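Local structure of major pilin backbone protein T-antigen, T13 (Streptococcus pyogenes, 6BBT) at residues Phe178-Glu183 with Ile230-Thr235; Gln192-Ile197 with Ala224-Gly229; Ser158-Lys163 with His218-Leu223; Ala246-Gly251 with Asp271-Thr276. The protein forms the backbone (shaft) of the group A streptococcal pilus as its major pilin, the trypsin-resistant surface T antigen used in serotyping, and contains an isopeptide-linked domain. All blocks are in the same frame, centred on the assembly; numbering follows the deposited sequence. Where two conformers were deposited one is given.

Contact 1 of 4, residues Phe178-Glu183 with Ile230-Thr235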
loop_
_atom_site.group_PDB
_atom_site.type_symbol
_atom_site.label_atom_id
_atom_site.label_comp_id
_atom_site.label_asym_id
_atom_site.label_seq_id
_atom_site.Cartn_x
_atom_site.Cartn_y
_atom_site.Cartn_z
ATOM N N PHE A 178 -5.054 13.786 -27.612
ATOM C CA PHE A 178 -5.622 13.204 -26.404
ATOM C C PHE A 178 -5.217 13.997 -25.174
ATOM O O PHE A 178 -4.148 14.629 -25.142
ATOM C CB PHE A 178 -5.083 11.797 -26.219
ATOM C CG PHE A 178 -5.600 10.826 -27.217
ATOM C CD1 PHE A 178 -4.973 10.669 -28.447
ATOM C CD2 PHE A 178 -6.731 10.076 -26.941
ATOM C CE1 PHE A 178 -5.465 9.770 -29.380
ATOM C CE2 PHE A 178 -7.221 9.173 -27.870
ATOM C CZ PHE A 178 -6.585 9.021 -29.090
ATOM N N THR A 179 -6.046 13.875 -24.139
ATOM C CA THR A 179 -5.784 14.456 -22.830
ATOM C C THR A 179 -6.056 13.376 -21.785
ATOM O O THR A 179 -7.118 12.782 -21.785
ATOM C CB THR A 179 -6.682 15.686 -22.578
ATOM O OG1 THR A 179 -6.441 16.673 -23.589
ATOM C CG2 THR A 179 -6.373 16.323 -21.244
ATOM N N LEU A 180 -5.077 13.121 -20.924
ATOM C CA LEU A 180 -5.216 12.225 -19.808
ATOM C C LEU A 180 -5.001 13.011 -18.527
ATOM O O LEU A 180 -4.098 13.848 -18.448
ATOM C CB LEU A 180 -4.177 11.122 -19.917
ATOM C CG LEU A 180 -4.081 10.091 -18.807
ATOM C CD1 LEU A 180 -5.262 9.129 -18.810
ATOM C CD2 LEU A 180 -2.768 9.354 -18.958
ATOM N N ILE A 181 -5.822 12.720 -17.522
ATOM C CA ILE A 181 -5.605 13.240 -16.189
ATOM C C ILE A 181 -5.726 12.070 -15.213
ATOM O O ILE A 181 -6.632 11.245 -15.322
ATOM C CB ILE A 181 -6.547 14.427 -15.861
ATOM C CG1 ILE A 181 -6.353 14.911 -14.428
ATOM C CG2 ILE A 181 -7.989 14.053 -16.068
ATOM C CD1 ILE A 181 -6.858 16.330 -14.226
ATOM N N LEU A 182 -4.741 11.949 -14.330
ATOM C CA LEU A 182 -4.798 11.010 -13.231
ATOM C C LEU A 182 -5.232 11.843 -12.036
ATOM O O LEU A 182 -4.544 12.796 -11.677
ATOM C CB LEU A 182 -3.427 10.398 -12.997
ATOM C CG LEU A 182 -2.719 9.734 -14.170
ATOM C CD1 LEU A 182 -1.429 9.140 -13.664
ATOM C CD2 LEU A 182 -3.562 8.658 -14.824
ATOM N N GLU A 183 -6.381 11.538 -11.446
ATOM C CA GLU A 183 -6.880 12.358 -10.335
ATOM C C GLU A 183 -6.187 11.905 -9.074
ATOM O O GLU A 183 -5.977 10.712 -8.886
ATOM C CB GLU A 183 -8.390 12.212 -10.123
ATOM C CG GLU A 183 -9.253 12.441 -11.339
ATOM C CD GLU A 183 -9.364 13.884 -11.759
ATOM O OE1 GLU A 183 -10.047 14.111 -12.775
ATOM O OE2 GLU A 183 -8.801 14.784 -11.088
ATOM N N ILE A 230 -6.486 4.762 -8.133
ATOM C CA ILE A 230 -6.675 6.147 -8.570
ATOM C C ILE A 230 -7.668 6.172 -9.707
ATOM O O ILE A 230 -7.908 5.158 -10.339
ATOM C CB ILE A 230 -5.368 6.872 -8.960
ATOM C CG1 ILE A 230 -4.636 6.204 -10.122
ATOM C CG2 ILE A 230 -4.474 6.988 -7.735
ATOM C CD1 ILE A 230 -3.581 7.123 -10.716
ATOM N N SER A 231 -8.244 7.327 -9.962
ATOM C CA SER A 231 -9.173 7.483 -11.051
ATOM C C SER A 231 -8.513 8.312 -12.144
ATOM O O SER A 231 -7.687 9.182 -11.859
ATOM C CB SER A 231 -10.450 8.133 -10.572
ATOM O OG SER A 231 -11.150 7.266 -9.710
ATOM N N TYR A 232 -8.855 8.016 -13.388
ATOM C CA TYR A 232 -8.371 8.779 -14.531
ATOM C C TYR A 232 -9.498 9.095 -15.500
ATOM O O TYR A 232 -10.522 8.424 -15.505
ATOM C CB TYR A 232 -7.262 8.027 -15.275
ATOM C CG TYR A 232 -7.676 6.711 -15.895
ATOM C CD1 TYR A 232 -8.232 6.657 -17.175
ATOM C CD2 TYR A 232 -7.514 5.507 -15.200
ATOM C CE1 TYR A 232 -8.608 5.446 -17.751
ATOM C CE2 TYR A 232 -7.889 4.298 -15.767
ATOM C CZ TYR A 232 -8.439 4.274 -17.035
ATOM O OH TYR A 232 -8.802 3.071 -17.604
ATOM N N LYS A 233 -9.299 10.114 -16.323
ATOM C CA LYS A 233 -10.168 10.304 -17.455
ATOM C C LYS A 233 -9.366 10.634 -18.708
ATOM O O LYS A 233 -8.337 11.324 -18.652
ATOM C CB LYS A 233 -11.261 11.320 -17.175
ATOM C CG LYS A 233 -10.804 12.723 -16.975
ATOM C CD LYS A 233 -11.987 13.689 -16.925
ATOM C CE LYS A 233 -12.725 13.621 -15.601
ATOM N NZ LYS A 233 -13.430 14.908 -15.309
ATOM N N LEU A 234 -9.836 10.082 -19.820
ATOM C CA LEU A 234 -9.200 10.245 -21.121
ATOM C C LEU A 234 -10.202 10.913 -22.034
ATOM O O LEU A 234 -11.355 10.514 -22.083
ATOM C CB LEU A 234 -8.804 8.890 -21.697
ATOM C CG LEU A 234 -8.133 8.914 -23.080
ATOM C CD1 LEU A 234 -6.773 9.594 -23.015
ATOM C CD2 LEU A 234 -8.026 7.500 -23.638
ATOM N N THR A 235 -9.766 11.943 -22.742
ATOM C CA THR A 235 -10.575 12.548 -23.789
ATOM C C THR A 235 -9.761 12.629 -25.069
ATOM O O THR A 235 -8.532 12.500 -25.046
ATOM C CB THR A 235 -11.021 13.964 -23.406
ATOM O OG1 THR A 235 -9.872 14.759 -23.153
ATOM C CG2 THR A 235 -11.872 13.959 -22.175
HETATM O O HOH W 1 -9.138 13.954 -19.888
HETATM O O HOH W 2 -7.858 15.887 -25.778
HETATM O O HOH W 3 -8.099 8.941 -7.747
#

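Contact 2 of 4, residues Gln192-Ile197 with Ala224-Gly229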
loop_
_atom_site.group_PDB
_atom_site.type_symbol
_atom_site.label_atom_id
_atom_site.label_comp_id
_atom_site.label_asym_id
_atom_site.label_seq_id
_atom_site.Cartn_x
_atom_site.Cartn_y
_atom_site.Cartn_z
ATOM N N GLN A 192 2.702 14.189 -7.522
ATOM C CA GLN A 192 3.585 13.016 -7.634
ATOM C C GLN A 192 3.590 12.543 -9.075
ATOM O O GLN A 192 2.682 12.878 -9.848
ATOM C CB GLN A 192 3.131 11.928 -6.673
ATOM C CG GLN A 192 3.205 12.398 -5.230
ATOM C CD GLN A 192 4.627 12.630 -4.779
ATOM O OE1 GLN A 192 5.490 11.821 -5.020
ATOM N NE2 GLN A 192 4.874 13.730 -4.121
ATOM N N VAL A 193 4.607 11.771 -9.455
ATOM C CA VAL A 193 4.795 11.409 -10.859
ATOM C C VAL A 193 4.587 9.907 -11.077
ATOM O O VAL A 193 4.880 9.093 -10.204
ATOM C CB VAL A 193 6.155 11.865 -11.450
ATOM C CG1 VAL A 193 6.262 13.378 -11.470
ATOM C CG2 VAL A 193 7.348 11.321 -10.708
ATOM N N VAL A 194 3.994 9.595 -12.219
ATOM C CA VAL A 194 3.772 8.243 -12.682
ATOM C C VAL A 194 4.442 8.166 -14.063
ATOM O O VAL A 194 4.321 9.079 -14.895
ATOM C CB VAL A 194 2.248 7.941 -12.796
ATOM C CG1 VAL A 194 1.980 6.555 -13.383
ATOM C CG2 VAL A 194 1.574 8.038 -11.415
ATOM N N LYS A 195 5.128 7.059 -14.312
ATOM C CA LYS A 195 5.841 6.878 -15.569
ATOM C C LYS A 195 4.898 6.553 -16.730
ATOM O O LYS A 195 3.907 5.853 -16.571
ATOM C CB LYS A 195 6.873 5.769 -15.430
ATOM C CG LYS A 195 7.903 6.055 -14.359
ATOM C CD LYS A 195 8.842 7.162 -14.823
ATOM C CE LYS A 195 9.609 7.719 -13.677
ATOM N NZ LYS A 195 10.627 8.649 -14.232
ATOM N N ILE A 196 5.218 7.097 -17.896
ATOM C CA ILE A 196 4.536 6.777 -19.121
ATOM C C ILE A 196 5.611 6.467 -20.178
ATOM O O ILE A 196 6.674 7.104 -20.178
ATOM C CB ILE A 196 3.611 7.919 -19.569
ATOM C CG1 ILE A 196 2.730 7.514 -20.750
ATOM C CG2 ILE A 196 4.361 9.194 -19.921
ATOM C CD1 ILE A 196 1.572 8.461 -20.988
ATOM N N ILE A 197 5.321 5.516 -21.065
ATOM C CA ILE A 197 6.203 5.222 -22.198
ATOM C C ILE A 197 5.504 5.691 -23.444
ATOM O O ILE A 197 4.406 5.241 -23.760
ATOM C CB ILE A 197 6.587 3.738 -22.289
ATOM C CG1 ILE A 197 7.286 3.330 -20.992
ATOM C CG2 ILE A 197 7.477 3.505 -23.535
ATOM C CD1 ILE A 197 7.443 1.843 -20.794
ATOM N N ALA A 224 3.022 1.762 -17.243
ATOM C CA ALA A 224 3.258 0.348 -16.864
ATOM C C ALA A 224 3.284 0.078 -15.357
ATOM O O ALA A 224 3.222 -1.087 -14.946
ATOM C CB ALA A 224 4.554 -0.151 -17.486
ATOM N N LYS A 225 3.419 1.140 -14.553
ATOM C CA LYS A 225 3.578 1.051 -13.111
ATOM C C LYS A 225 2.596 2.042 -12.466
ATOM O O LYS A 225 2.978 2.935 -11.730
ATOM C CB LYS A 225 5.033 1.342 -12.731
ATOM C CG LYS A 225 6.055 0.326 -13.304
ATOM C CD LYS A 225 7.507 0.727 -13.051
ATOM C CE LYS A 225 8.500 -0.169 -13.810
ATOM N NZ LYS A 225 9.948 0.187 -13.558
ATOM N N LEU A 226 1.320 1.846 -12.776
ATOM C CA LEU A 226 0.264 2.759 -12.418
ATOM C C LEU A 226 -0.283 2.413 -11.019
ATOM O O LEU A 226 -0.516 1.241 -10.738
ATOM C CB LEU A 226 -0.846 2.647 -13.463
ATOM C CG LEU A 226 -1.985 3.653 -13.442
ATOM C CD1 LEU A 226 -1.541 5.092 -13.654
ATOM C CD2 LEU A 226 -2.979 3.273 -14.514
ATOM N N PRO A 227 -0.485 3.423 -10.146
ATOM C CA PRO A 227 -1.057 3.145 -8.841
ATOM C C PRO A 227 -2.466 2.564 -8.934
ATOM O O PRO A 227 -3.237 2.929 -9.834
ATOM C CB PRO A 227 -1.076 4.510 -8.145
ATOM C CG PRO A 227 -0.056 5.310 -8.838
ATOM C CD PRO A 227 -0.072 4.836 -10.265
ATOM N N ILE A 228 -2.754 1.624 -8.035
ATOM C CA ILE A 228 -4.059 0.978 -7.948
ATOM C C ILE A 228 -4.985 1.841 -7.111
ATOM O O ILE A 228 -4.596 2.347 -6.064
ATOM C CB ILE A 228 -3.947 -0.452 -7.390
ATOM C CG1 ILE A 228 -3.330 -1.331 -8.470
ATOM C CG2 ILE A 228 -5.336 -0.996 -6.985
ATOM C CD1 ILE A 228 -2.915 -2.697 -8.014
ATOM N N GLY A 229 -6.203 2.033 -7.600
ATOM C CA GLY A 229 -7.207 2.783 -6.861
ATOM C C GLY A 229 -7.303 4.255 -7.206
ATOM O O GLY A 229 -8.121 4.954 -6.617
HETATM O O HOH W 4 5.129 4.955 -12.155
HETATM O O HOH W 5 3.651 3.821 -14.816
HETATM O O HOH W 6 5.290 3.289 -18.021
#

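Contact 3 of 4, residues Ser158-Lys163 with His218-Leu223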
loop_
_atom_site.group_PDB
_atom_site.type_symbol
_atom_site.label_atom_id
_atom_site.label_comp_id
_atom_site.label_asym_id
_atom_site.label_seq_id
_atom_site.Cartn_x
_atom_site.Cartn_y
_atom_site.Cartn_z
ATOM N N SER A 158 -1.452 -1.281 -14.815
ATOM C CA SER A 158 -1.024 -0.662 -16.058
ATOM C C SER A 158 -2.217 -0.212 -16.886
ATOM O O SER A 158 -3.307 -0.752 -16.759
ATOM C CB SER A 158 -0.150 -1.621 -16.880
ATOM O OG SER A 158 -0.903 -2.719 -17.361
ATOM N N LEU A 159 -1.993 0.795 -17.722
ATOM C CA LEU A 159 -2.974 1.239 -18.675
ATOM C C LEU A 159 -2.285 1.451 -20.020
ATOM O O LEU A 159 -1.335 2.203 -20.112
ATOM C CB LEU A 159 -3.616 2.548 -18.209
ATOM C CG LEU A 159 -4.588 3.227 -19.185
ATOM C CD1 LEU A 159 -5.756 2.313 -19.489
ATOM C CD2 LEU A 159 -5.085 4.546 -18.628
ATOM N N LYS A 160 -2.767 0.771 -21.050
ATOM C CA LYS A 160 -2.328 1.004 -22.407
ATOM C C LYS A 160 -3.476 1.680 -23.157
ATOM O O LYS A 160 -4.654 1.312 -22.977
ATOM C CB LYS A 160 -1.946 -0.319 -23.055
ATOM C CG LYS A 160 -1.567 -0.215 -24.523
ATOM C CD LYS A 160 -1.008 -1.525 -25.020
ATOM C CE LYS A 160 -0.928 -1.546 -26.533
ATOM N NZ LYS A 160 -0.209 -2.781 -26.975
ATOM N N ILE A 161 -3.131 2.676 -23.970
ATOM C CA ILE A 161 -4.084 3.403 -24.777
ATOM C C ILE A 161 -3.599 3.313 -26.216
ATOM O O ILE A 161 -2.473 3.717 -26.521
ATOM C CB ILE A 161 -4.219 4.874 -24.341
ATOM C CG1 ILE A 161 -4.698 4.966 -22.886
ATOM C CG2 ILE A 161 -5.198 5.635 -25.241
ATOM C CD1 ILE A 161 -4.602 6.351 -22.287
ATOM N N GLU A 162 -4.448 2.779 -27.092
ATOM C CA GLU A 162 -4.128 2.667 -28.508
ATOM C C GLU A 162 -5.168 3.342 -29.379
ATOM O O GLU A 162 -6.357 3.330 -29.055
ATOM C CB GLU A 162 -4.037 1.207 -28.897
ATOM C CG GLU A 162 -3.353 1.008 -30.234
ATOM C CD GLU A 162 -3.467 -0.399 -30.740
ATOM O OE1 GLU A 162 -3.389 -1.327 -29.904
ATOM O OE2 GLU A 162 -3.630 -0.556 -31.971
ATOM N N LYS A 163 -4.707 3.889 -30.506
ATOM C CA LYS A 163 -5.574 4.501 -31.507
ATOM C C LYS A 163 -5.744 3.557 -32.702
ATOM O O LYS A 163 -4.762 3.019 -33.222
ATOM C CB LYS A 163 -4.977 5.832 -31.968
ATOM C CG LYS A 163 -5.784 6.592 -33.022
ATOM C CD LYS A 163 -7.078 7.185 -32.478
ATOM C CE LYS A 163 -8.041 7.500 -33.607
ATOM N NZ LYS A 163 -9.310 8.140 -33.177
ATOM N N HIS A 218 -2.760 2.880 -35.037
ATOM C CA HIS A 218 -1.925 1.803 -34.492
ATOM C C HIS A 218 -0.821 2.205 -33.507
ATOM O O HIS A 218 -0.086 1.344 -33.046
ATOM C CB HIS A 218 -1.415 0.859 -35.616
ATOM C CG HIS A 218 -2.459 -0.114 -36.067
ATOM N ND1 HIS A 218 -3.182 0.048 -37.233
ATOM C CD2 HIS A 218 -2.964 -1.219 -35.461
ATOM C CE1 HIS A 218 -4.060 -0.936 -37.344
ATOM N NE2 HIS A 218 -3.950 -1.716 -36.282
ATOM N N GLN A 219 -0.746 3.478 -33.136
ATOM C CA GLN A 219 0.222 3.925 -32.144
ATOM C C GLN A 219 -0.409 3.770 -30.763
ATOM O O GLN A 219 -1.615 3.951 -30.605
ATOM C CB GLN A 219 0.606 5.383 -32.403
ATOM C CG GLN A 219 1.875 5.840 -31.702
ATOM C CD GLN A 219 2.213 7.290 -32.002
ATOM O OE1 GLN A 219 1.405 8.021 -32.565
ATOM N NE2 GLN A 219 3.406 7.716 -31.611
ATOM N N SER A 220 0.411 3.431 -29.775
ATOM C CA SER A 220 -0.039 3.289 -28.390
ATOM C C SER A 220 0.874 4.026 -27.416
ATOM O O SER A 220 2.004 4.385 -27.733
ATOM C CB SER A 220 -0.104 1.817 -27.992
ATOM O OG SER A 220 1.163 1.205 -28.109
ATOM N N ILE A 221 0.353 4.247 -26.224
ATOM C CA ILE A 221 1.110 4.777 -25.098
ATOM C C ILE A 221 0.822 3.807 -23.936
ATOM O O ILE A 221 -0.216 3.135 -23.943
ATOM C CB ILE A 221 0.673 6.246 -24.889
ATOM C CG1 ILE A 221 1.761 7.071 -24.255
ATOM C CG2 ILE A 221 -0.657 6.363 -24.137
ATOM C CD1 ILE A 221 1.454 8.556 -24.318
ATOM N N MET A 222 1.749 3.654 -22.990
ATOM C CA MET A 222 1.500 2.776 -21.833
ATOM C C MET A 222 2.056 3.352 -20.544
ATOM O O MET A 222 3.172 3.869 -20.508
ATOM C CB MET A 222 2.069 1.365 -22.025
ATOM C CG MET A 222 1.634 0.400 -20.905
ATOM S SD MET A 222 2.481 -1.194 -20.841
ATOM C CE MET A 222 4.039 -0.746 -21.573
ATOM N N LEU A 223 1.255 3.254 -19.488
ATOM C CA LEU A 223 1.681 3.577 -18.143
ATOM C C LEU A 223 1.800 2.218 -17.500
ATOM O O LEU A 223 0.779 1.579 -17.244
ATOM C CB LEU A 223 0.654 4.467 -17.427
ATOM C CG LEU A 223 0.379 5.807 -18.118
ATOM C CD1 LEU A 223 -0.877 5.708 -18.972
ATOM C CD2 LEU A 223 0.236 6.969 -17.141
#

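Contact 4 of 4, residues Ala246-Gly251 with Asp271-Thr276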
loop_
_atom_site.group_PDB
_atom_site.type_symbol
_atom_site.label_atom_id
_atom_site.label_comp_id
_atom_site.label_asym_id
_atom_site.label_seq_id
_atom_site.Cartn_x
_atom_site.Cartn_y
_atom_site.Cartn_z
ATOM N N ALA A 246 -14.742 4.294 -27.893
ATOM C CA ALA A 246 -13.645 3.634 -27.195
ATOM C C ALA A 246 -14.158 2.441 -26.416
ATOM O O ALA A 246 -15.323 2.424 -26.003
ATOM C CB ALA A 246 -12.925 4.618 -26.282
ATOM N N THR A 247 -13.287 1.440 -26.256
ATOM C CA THR A 247 -13.572 0.268 -25.456
ATOM C C THR A 247 -12.489 0.136 -24.384
ATOM O O THR A 247 -11.332 0.521 -24.603
ATOM C CB THR A 247 -13.622 -1.027 -26.320
ATOM O OG1 THR A 247 -12.380 -1.197 -26.995
ATOM C CG2 THR A 247 -14.721 -0.960 -27.372
ATOM N N LEU A 248 -12.876 -0.398 -23.231
ATOM C CA LEU A 248 -11.959 -0.687 -22.147
ATOM C C LEU A 248 -11.962 -2.191 -21.948
ATOM O O LEU A 248 -13.016 -2.785 -21.712
ATOM C CB LEU A 248 -12.394 0.037 -20.867
ATOM C CG LEU A 248 -11.679 -0.351 -19.565
ATOM C CD1 LEU A 248 -10.199 -0.026 -19.640
ATOM C CD2 LEU A 248 -12.313 0.372 -18.385
ATOM N N LYS A 249 -10.780 -2.785 -22.043
ATOM C CA LYS A 249 -10.556 -4.207 -21.809
ATOM C C LYS A 249 -9.818 -4.319 -20.470
ATOM O O LYS A 249 -8.746 -3.758 -20.328
ATOM C CB LYS A 249 -9.714 -4.760 -22.968
ATOM C CG LYS A 249 -9.336 -6.230 -22.892
ATOM C CD LYS A 249 -10.505 -7.140 -23.217
ATOM C CE LYS A 249 -10.210 -8.586 -22.830
ATOM N NZ LYS A 249 -9.039 -9.150 -23.559
ATOM N N GLU A 250 -10.409 -5.020 -19.497
ATOM C CA GLU A 250 -9.811 -5.225 -18.166
ATOM C C GLU A 250 -9.333 -6.659 -18.035
ATOM O O GLU A 250 -10.146 -7.583 -17.913
ATOM C CB GLU A 250 -10.820 -4.919 -17.052
ATOM C CG GLU A 250 -11.572 -3.603 -17.215
ATOM C CD GLU A 250 -12.250 -3.134 -15.927
ATOM O OE1 GLU A 250 -13.502 -3.144 -15.892
ATOM O OE2 GLU A 250 -11.530 -2.757 -14.955
ATOM N N GLY A 251 -8.018 -6.851 -18.076
ATOM C CA GLY A 251 -7.423 -8.185 -18.055
ATOM C C GLY A 251 -7.878 -9.031 -19.236
ATOM O O GLY A 251 -7.684 -8.633 -20.386
ATOM N N ASP A 271 -5.398 -2.704 -17.757
ATOM C CA ASP A 271 -6.410 -2.064 -18.629
ATOM C C ASP A 271 -5.797 -1.819 -20.027
ATOM O O ASP A 271 -4.623 -1.429 -20.143
ATOM C CB ASP A 271 -6.838 -0.674 -18.115
ATOM C CG ASP A 271 -7.838 -0.690 -16.940
ATOM O OD1 ASP A 271 -8.319 -1.792 -16.559
ATOM O OD2 ASP A 271 -8.130 0.471 -16.421
ATOM N N GLU A 272 -6.593 -2.025 -21.069
ATOM C CA GLU A 272 -6.292 -1.466 -22.380
ATOM C C GLU A 272 -7.512 -0.764 -22.947
ATOM O O GLU A 272 -8.604 -1.349 -23.021
ATOM C CB GLU A 272 -5.778 -2.502 -23.373
ATOM C CG GLU A 272 -5.271 -1.816 -24.645
ATOM C CD GLU A 272 -4.795 -2.754 -25.735
ATOM O OE1 GLU A 272 -4.799 -3.988 -25.512
ATOM O OE2 GLU A 272 -4.411 -2.226 -26.813
ATOM N N ILE A 273 -7.314 0.494 -23.326
ATOM C CA ILE A 273 -8.319 1.289 -23.989
ATOM C C ILE A 273 -7.943 1.382 -25.457
ATOM O O ILE A 273 -6.810 1.732 -25.786
ATOM C CB ILE A 273 -8.452 2.700 -23.373
ATOM C CG1 ILE A 273 -9.022 2.602 -21.945
ATOM C CG2 ILE A 273 -9.359 3.582 -24.226
ATOM C CD1 ILE A 273 -9.110 3.924 -21.205
ATOM N N VAL A 274 -8.892 1.047 -26.329
ATOM C CA VAL A 274 -8.722 1.187 -27.772
ATOM C C VAL A 274 -9.706 2.254 -28.184
ATOM O O VAL A 274 -10.912 2.099 -27.980
ATOM C CB VAL A 274 -8.990 -0.131 -28.534
ATOM C CG1 VAL A 274 -8.816 0.083 -30.035
ATOM C CG2 VAL A 274 -8.058 -1.234 -28.054
ATOM N N VAL A 275 -9.184 3.361 -28.704
ATOM C CA VAL A 275 -10.001 4.467 -29.170
ATOM C C VAL A 275 -10.075 4.369 -30.684
ATOM O O VAL A 275 -9.045 4.421 -31.351
ATOM C CB VAL A 275 -9.372 5.813 -28.782
ATOM C CG1 VAL A 275 -10.225 6.979 -29.271
ATOM C CG2 VAL A 275 -9.151 5.873 -27.270
ATOM N N THR A 276 -11.283 4.232 -31.216
ATOM C CA THR A 276 -11.501 4.030 -32.652
ATOM C C THR A 276 -12.050 5.299 -33.256
ATOM O O THR A 276 -13.093 5.792 -32.819
ATOM C CB THR A 276 -12.450 2.863 -32.903
ATOM O OG1 THR A 276 -11.815 1.674 -32.437
ATOM C CG2 THR A 276 -12.782 2.704 -34.425
HETATM O O HOH W 7 -10.269 -2.171 -25.308
#

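Contact 1 of 4, residues Phe178-Glu183 with Ile230-Thr235
With CG1 of Ile-181 anti to the backbone N (chi1 177°), its CG2 falls in the crowded position between N and carbonyl carbon; Lys-233 places CG in the same position (chi1 67°). The two side chains run alongside each other in the same direction, and Ile-181 CG2 is pressed to 3.2 Å from Lys-233 CG, closer than carbon atoms normally pack. Beneath them the backbones pair in both directions: Ile-181 N donates to Lys-233 O at 3.1 Å, nearly along the C=O axis, and Lys-233 N returns a bond to Ile-181 O. Thr-179 and Thr-235 form the next hydrogen-bonded pair, and water donates to Thr-179 O at 3.0 Å. OG1 of Thr-179 is hydrogen-bonded to NZ of Lys-212.

These central antiparallel strands belong to one sheet of the C-terminal domain's beta sandwich. On its inner face Tyr-232 and Leu-234 pack against strands 148-166 and 271-279, Leu-180 meets Leu-223, and Leu-182 meets Val-194 and Leu-226. There Leu-182 CD2 crosses obliquely at 3.8 Å from Tyr-232 CB, and Leu-234 CD1 comes within 4.0 Å of Phe-178 CD2. The Tyr-232 hydroxyl is hydrogen-bonded to Asp-271 opposite, while the Phe-178 ring lies almost parallel to that of Phe-213.

Contact 2 of 4, residues Gln192-Ile197 with Ala224-Gly229
Strand 220-227 turns a corner at Ala-224 and Lys-225, and here its edge parts from strand 193-198, with water between them. The geometric evidence is the spacing: Val-194 CA and Leu-226 CA are 6.5 Å apart, too wide for direct backbone pairing, whereas Ile-197 still bonds directly to Met-222 further along. Three waters fill the place of the missing bonds. One accepts from Lys-195 N at 3.0 Å and donates to Lys-225 O at 3.0 Å. A second donates to Lys-195 O at 2.7 Å and accepts from Lys-225 N at 2.7 Å, so the N-H and C=O of both Lys-195 and Lys-225 are served by water. The third accepts from Ala-224 N at 2.8 Å and gives Lys-195 O a second, weak bond.

Beside the waters lies an apolar patch carried by Val-194. With CG1 anti to the backbone N (chi1 176°), that branch crosses Leu-226 obliquely, CG1 to CD1 3.8 Å. The other branch meets the proline ring tip to tip, with CG2 of Val-194 3.8 Å from CD of Pro-227. The lysine ends point to other partners: Lys-195 forms a salt bridge with Asp-204 on the neighbouring strand 201-206, and Lys-225 with Asp-21 and Glu-23 from the N-terminal half of the chain. Chemically, then, the two edges are coupled by relayed N-H and C=O groups and a small hydrophobic contact, while Lys-225 adds an electrostatic tie between the two halves of the pilin.

Contact 3 of 4, residues Ser158-Lys163 with His218-Leu223
Leu-159 O is held by one strong donor and one weak one: Leu-223 N at 2.9 Å, in the carbonyl plane with an N-H...O angle of 171°, and the CA-H of Met-222, whose CA lies 3.4 Å away. Leu-159 N donates back to Leu-223 O, and Ile-161 and Ile-221 repeat this two-way pairing, so that 159-162 and 220-223 form a regular antiparallel ladder. Two bonds continue it beyond strand 220-227: Lys-163 N donates to Gln-219 O at 3.1 Å, while His-218 N gives Lys-163 O a short 2.7 Å bond, more bent at 141° and above the carbonyl plane.

Leu-159, Ile-161, Ile-221 and Leu-223 share the buried face. Ile-161 CB meets Ile-221 CG2 at 3.9 Å, in the sandwich interior. On the opposite face the extended Lys-160 chain brings CE to 3.8 Å from Ser-220 CB. There too the Glu-162 carboxylate lies alongside the His-218 ring, planes 41° apart, OE2 being 3.6 Å from CD2. OE2 also has a weak hydrogen bond to Gln-164 NE2; nearby Glu-272 carries like charge and may raise the affinity of Glu-162 for a proton.

Lys-163 NZ is covalently joined to Asn-277 CG, an isopeptide bond, and hydrogen-bonds weakly to Glu-236. The amide nitrogen is thus no longer a free ammonium, and the backbone bonds of Lys-163 fix the strand that bears this crosslink.

Contact 4 of 4, residues Ala246-Gly251 with Asp271-Thr276
Backbone hydrogen bonding sets the register. Thr-247 N gives a 3.0 Å bond to Val-274 O, answered by Val-274 N to Thr-247 O; Lys-249 N then bonds to Glu-272 O at 2.8 Å, and Glu-272 N to Lys-249 O. All four donors lie in the carbonyl planes, and the strand axes are 163° apart, as in antiparallel pairing.

Water-mediated bonding adds one bridge: a water donates to Glu-272 O at 2.9 Å and is hydrogen-bonded to Thr-247 OG1, which lies in the crowded position between N and carbonyl carbon (chi1 58°).

Apolar contact centres on Leu-248. With CG anti to the backbone N, it turns CD1 across Ile-273 CG1 at 3.7 Å. Ala-246 CB meets Val-275 CG2 at 4.1 Å. Leu-248 CD1 also lies obliquely against the Asp-271 carboxylate, 3.6 Å from its CG.

Like charges come together at one end, where Glu-250 OE2 lies 3.7 Å from Asp-271 OD1, the carboxylates being 70° apart; the proximity may raise the proton affinity of one of them. Asp-271 has its second partner in Tyr-232.

Strand 271-279 runs between 242-250 and the parallel 148-166, and 253-257 pairs with 242-250 beyond; Leu-248, Ile-273 and Val-275 face strand 231-236 of the other sheet.

After the N-terminal domain, the chain lays down 158-163, then 178-183 and 192-197. Residues 218-223 return to close contact 3, 224-229 close contact 2, and 230-235 close contact 1. Contact 2 therefore lies wholly within the span of contact 1, while contact 3 crosses both. Contact 4 opens and closes afterwards, in series. Contacts 2, 3 and 4 all reach one sheet: strands 193-198 and 220-227 are neighbours where contacts 2 and 3 meet, and Lys-160 O with Ile-273 N links contacts 3 and 4. Contact 1 lies in the facing sheet, joined to the others by side chains such as Leu-234 against Ile-161, closing the sandwich.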